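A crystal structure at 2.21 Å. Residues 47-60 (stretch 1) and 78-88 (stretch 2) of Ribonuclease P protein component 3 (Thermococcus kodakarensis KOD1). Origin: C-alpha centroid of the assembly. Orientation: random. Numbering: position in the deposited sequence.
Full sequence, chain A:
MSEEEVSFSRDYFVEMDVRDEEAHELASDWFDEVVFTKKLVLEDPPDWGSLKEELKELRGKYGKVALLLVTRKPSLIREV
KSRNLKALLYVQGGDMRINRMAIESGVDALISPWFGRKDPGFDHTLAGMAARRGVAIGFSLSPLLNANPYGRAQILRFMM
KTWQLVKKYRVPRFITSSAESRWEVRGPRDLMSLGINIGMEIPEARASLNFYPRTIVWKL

Stretch 1 47-60: DWGSLKEELKELRG
Stretch 2 78-88: REVKSRNLKAL

Stretch 1 is an α-helix from Trp48 to Gly60, with Asp47 before it at the N-cap position. Stretch 2 begins as the last turns of another helix, leaves helical phi/psi at Asn84, then runs through Leu85 and Ala87 in extended conformation with a bend at Lys86, where Ala87 N makes a weak 2.8 Å bond to Leu85 O. No hydrogen bond joins the two; apolar packing and the stacked cation-pi contact of Arg83 on Trp48 are the main interactions across the contact. The register is set by two CA–CA distances, 9.2 Å for Trp48–Arg83 and 7.5 Å for Leu55–Lys86, so both chains advance in the same order.

Glu79 starts sideways, but its chain (chi1 t, chi2 p) brings OE2 to the edge of the indole, 3.3 Å from Trp48 CH2, where aromatic C–H groups are slightly positive. Ser82 (chi1 p) turns back on its own helix, OG donating to Glu79 O at 2.7 Å.

Arg83 points toward the helix and curls through three m rotamers, laying its guanidinium flat on Trp48 (m). The planes meet at 9°, and Arg83 CZ stands 4.0 Å from the centroid of the six-membered ring of Trp48, a cation-pi stack suited to a flat, charged group. Arg83 NH1 lies 3.5 Å from Glu79 OE2, a salt bridge of charges alone, since the oxygen is well out of the guanidinium plane.

Asn84, with phi/psi 56/73, makes the turn and points its CB away. Leu85 (-87/158; m, p) then supplies the apolar centre: its CD2 lies 3.5 Å from Leu55 CD1 and 4.4 Å from Leu51 CD1. Leu55 is m, t; Leu51 has chi1 at -142°.

Lys86 (-79/69; m, t, t, t) extends its aliphatic chain over one guanidinium face of Arg59, CD being 3.5 Å from Arg59 CZ. Arg59 CD approaches Lys86 O at 3.4 Å, while Arg59 NH2 and Lys86 NZ, like charges, are 4.0 Å apart. Finally Ala87 (-169/153) offers a small methyl, CB 4.2 Å from Leu55 CD2.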

# COMPACT_ATOMS: atom_id res chain seq x y z
N ASP A 47 11.26 6.37 -20.32
CA ASP A 47 9.88 6.03 -20.72
C ASP A 47 8.84 6.99 -20.10
O ASP A 47 7.70 6.60 -19.84
CB ASP A 47 9.52 4.55 -20.45
CG ASP A 47 8.41 4.04 -21.37
OD1 ASP A 47 8.49 4.25 -22.60
OD2 ASP A 47 7.46 3.42 -20.85
N TRP A 48 9.24 8.24 -19.89
CA TRP A 48 8.40 9.21 -19.18
C TRP A 48 7.21 9.69 -20.02
O TRP A 48 6.09 9.76 -19.52
CB TRP A 48 9.23 10.42 -18.73
CG TRP A 48 9.98 10.20 -17.46
CD1 TRP A 48 9.49 9.72 -16.28
CD2 TRP A 48 11.36 10.48 -17.22
NE1 TRP A 48 10.48 9.67 -15.33
CE2 TRP A 48 11.64 10.14 -15.88
CE3 TRP A 48 12.40 10.99 -18.01
CZ2 TRP A 48 12.91 10.29 -15.31
CZ3 TRP A 48 13.66 11.14 -17.45
CH2 TRP A 48 13.90 10.78 -16.11
N GLY A 49 7.48 10.02 -21.28
CA GLY A 49 6.44 10.51 -22.18
C GLY A 49 5.28 9.54 -22.32
O GLY A 49 4.12 9.94 -22.36
N SER A 50 5.62 8.25 -22.40
CA SER A 50 4.63 7.18 -22.48
C SER A 50 3.89 7.01 -21.14
O SER A 50 2.69 6.74 -21.12
CB SER A 50 5.31 5.87 -22.87
OG SER A 50 4.37 4.84 -23.07
N LEU A 51 4.63 7.17 -20.04
CA LEU A 51 4.07 7.01 -18.69
C LEU A 51 2.97 8.03 -18.42
O LEU A 51 1.88 7.67 -17.97
CB LEU A 51 5.17 7.14 -17.63
CG LEU A 51 5.09 6.22 -16.40
CD1 LEU A 51 3.71 6.26 -15.75
CD2 LEU A 51 5.45 4.80 -16.79
N LYS A 52 3.27 9.30 -18.69
CA LYS A 52 2.30 10.37 -18.47
C LYS A 52 1.06 10.22 -19.35
O LYS A 52 -0.05 10.56 -18.93
CB LYS A 52 2.96 11.73 -18.72
CG LYS A 52 3.93 12.14 -17.62
CD LYS A 52 4.54 13.51 -17.91
CE LYS A 52 5.23 14.08 -16.68
NZ LYS A 52 4.28 14.50 -15.61
N GLU A 53 1.24 9.71 -20.57
CA GLU A 53 0.12 9.44 -21.48
C GLU A 53 -0.77 8.35 -20.89
O GLU A 53 -2.00 8.43 -20.98
CB GLU A 53 0.63 9.01 -22.86
CG GLU A 53 -0.44 8.89 -23.94
CD GLU A 53 -1.14 7.54 -23.98
OE1 GLU A 53 -0.48 6.50 -23.75
OE2 GLU A 53 -2.36 7.50 -24.24
N GLU A 54 -0.15 7.34 -20.29
CA GLU A 54 -0.88 6.27 -19.62
C GLU A 54 -1.60 6.80 -18.38
O GLU A 54 -2.78 6.52 -18.17
CB GLU A 54 0.08 5.14 -19.23
CG GLU A 54 -0.59 3.89 -18.69
CD GLU A 54 -1.12 2.96 -19.76
OE1 GLU A 54 -1.29 3.39 -20.93
OE2 GLU A 54 -1.37 1.78 -19.44
N LEU A 55 -0.89 7.57 -17.56
CA LEU A 55 -1.47 8.12 -16.33
C LEU A 55 -2.66 9.04 -16.62
O LEU A 55 -3.65 9.02 -15.88
CB LEU A 55 -0.41 8.85 -15.50
CG LEU A 55 0.65 7.98 -14.82
CD1 LEU A 55 1.74 8.85 -14.21
CD2 LEU A 55 0.04 7.07 -13.75
N LYS A 56 -2.56 9.83 -17.68
CA LYS A 56 -3.67 10.67 -18.11
C LYS A 56 -4.88 9.82 -18.48
O LYS A 56 -6.00 10.12 -18.09
CB LYS A 56 -3.26 11.54 -19.31
CG LYS A 56 -4.29 12.60 -19.68
CD LYS A 56 -3.89 13.39 -20.92
CE LYS A 56 -5.04 14.28 -21.40
NZ LYS A 56 -4.62 15.22 -22.47
N GLU A 57 -4.63 8.74 -19.22
CA GLU A 57 -5.67 7.80 -19.61
C GLU A 57 -6.25 7.08 -18.39
O GLU A 57 -7.46 6.82 -18.34
CB GLU A 57 -5.13 6.78 -20.62
CG GLU A 57 -6.19 5.92 -21.30
CD GLU A 57 -5.62 4.91 -22.29
OE1 GLU A 57 -4.49 5.12 -22.80
OE2 GLU A 57 -6.30 3.90 -22.56
N LEU A 58 -5.40 6.77 -17.42
CA LEU A 58 -5.83 6.15 -16.16
C LEU A 58 -6.64 7.11 -15.28
O LEU A 58 -7.66 6.72 -14.71
CB LEU A 58 -4.63 5.62 -15.37
CG LEU A 58 -3.93 4.40 -15.96
CD1 LEU A 58 -2.57 4.19 -15.32
CD2 LEU A 58 -4.79 3.15 -15.81
N ARG A 59 -6.18 8.35 -15.19
CA ARG A 59 -6.88 9.38 -14.43
C ARG A 59 -8.26 9.67 -15.00
O ARG A 59 -9.21 9.86 -14.25
CB ARG A 59 -6.06 10.68 -14.39
CG ARG A 59 -5.05 10.76 -13.25
CD ARG A 59 -3.80 11.53 -13.65
NE ARG A 59 -4.10 12.73 -14.44
CZ ARG A 59 -3.23 13.38 -15.21
NH1 ARG A 59 -1.97 12.96 -15.31
NH2 ARG A 59 -3.61 14.45 -15.89
N GLY A 60 -8.37 9.69 -16.32
CA GLY A 60 -9.66 9.88 -16.99
C GLY A 60 -10.58 8.69 -16.85
O GLY A 60 -11.79 8.83 -16.87
N ARG A 78 14.19 7.40 -6.24
CA ARG A 78 14.51 8.83 -6.18
C ARG A 78 14.19 9.53 -7.50
O ARG A 78 13.65 10.63 -7.51
CB ARG A 78 15.98 9.05 -5.84
CG ARG A 78 16.29 10.44 -5.29
CD ARG A 78 17.78 10.73 -5.23
NE ARG A 78 18.52 9.75 -4.43
CZ ARG A 78 19.21 8.71 -4.92
NH1 ARG A 78 19.29 8.47 -6.22
NH2 ARG A 78 19.85 7.90 -4.07
N GLU A 79 14.52 8.87 -8.60
CA GLU A 79 14.34 9.44 -9.93
C GLU A 79 12.87 9.67 -10.25
O GLU A 79 12.50 10.72 -10.78
CB GLU A 79 14.99 8.54 -10.99
CG GLU A 79 15.06 9.15 -12.39
CD GLU A 79 15.81 10.47 -12.45
OE1 GLU A 79 16.82 10.63 -11.72
OE2 GLU A 79 15.40 11.36 -13.23
N VAL A 80 12.03 8.69 -9.93
CA VAL A 80 10.58 8.80 -10.16
C VAL A 80 9.95 9.85 -9.23
O VAL A 80 9.07 10.59 -9.64
CB VAL A 80 9.88 7.43 -9.98
CG1 VAL A 80 8.37 7.58 -10.06
CG2 VAL A 80 10.37 6.44 -11.02
N LYS A 81 10.41 9.90 -7.98
CA LYS A 81 9.92 10.87 -7.01
C LYS A 81 10.23 12.32 -7.42
O LYS A 81 9.44 13.22 -7.14
CB LYS A 81 10.53 10.58 -5.63
CG LYS A 81 9.96 11.41 -4.49
CD LYS A 81 8.52 11.03 -4.17
CE LYS A 81 7.96 11.85 -3.02
NZ LYS A 81 7.61 13.24 -3.43
N SER A 82 11.38 12.53 -8.07
CA SER A 82 11.82 13.88 -8.46
C SER A 82 10.98 14.51 -9.58
O SER A 82 10.95 15.74 -9.71
CB SER A 82 13.29 13.86 -8.88
OG SER A 82 13.48 13.12 -10.07
N ARG A 83 10.31 13.69 -10.39
CA ARG A 83 9.55 14.19 -11.53
C ARG A 83 8.18 14.73 -11.13
O ARG A 83 7.57 15.49 -11.88
CB ARG A 83 9.38 13.10 -12.61
CG ARG A 83 10.60 12.22 -12.88
CD ARG A 83 11.88 12.99 -13.14
NE ARG A 83 11.94 13.56 -14.49
CZ ARG A 83 12.98 14.22 -14.99
NH1 ARG A 83 14.09 14.40 -14.27
NH2 ARG A 83 12.92 14.70 -16.23
N ASN A 84 7.69 14.34 -9.95
CA ASN A 84 6.40 14.80 -9.42
C ASN A 84 5.23 14.54 -10.37
O ASN A 84 4.68 15.47 -10.97
CB ASN A 84 6.47 16.29 -9.05
CG ASN A 84 7.54 16.60 -8.00
OD1 ASN A 84 7.90 15.74 -7.19
ND2 ASN A 84 8.04 17.83 -8.01
N LEU A 85 4.83 13.27 -10.48
CA LEU A 85 3.76 12.86 -11.39
C LEU A 85 2.40 12.97 -10.71
O LEU A 85 2.32 12.97 -9.48
CB LEU A 85 3.97 11.41 -11.86
CG LEU A 85 5.23 11.12 -12.69
CD1 LEU A 85 6.44 10.85 -11.81
CD2 LEU A 85 5.00 9.95 -13.64
N LYS A 86 1.34 13.07 -11.50
CA LYS A 86 -0.02 13.16 -10.97
C LYS A 86 -0.52 11.78 -10.56
O LYS A 86 -1.42 11.22 -11.18
CB LYS A 86 -0.96 13.79 -11.99
CG LYS A 86 -0.70 15.26 -12.27
CD LYS A 86 -1.79 15.84 -13.16
CE LYS A 86 -1.66 17.34 -13.31
NZ LYS A 86 -2.79 17.92 -14.09
N ALA A 87 0.08 11.24 -9.50
CA ALA A 87 -0.27 9.91 -9.00
C ALA A 87 0.37 9.69 -7.65
O ALA A 87 1.41 10.28 -7.34
CB ALA A 87 0.19 8.84 -9.98
N LEU A 88 -0.24 8.83 -6.84
CA LEU A 88 0.38 8.37 -5.61
C LEU A 88 1.52 7.46 -5.99
O LEU A 88 1.39 6.64 -6.90
CB LEU A 88 -0.60 7.60 -4.72
CG LEU A 88 -1.83 8.36 -4.25
CD1 LEU A 88 -2.72 7.44 -3.44
CD2 LEU A 88 -1.48 9.61 -3.46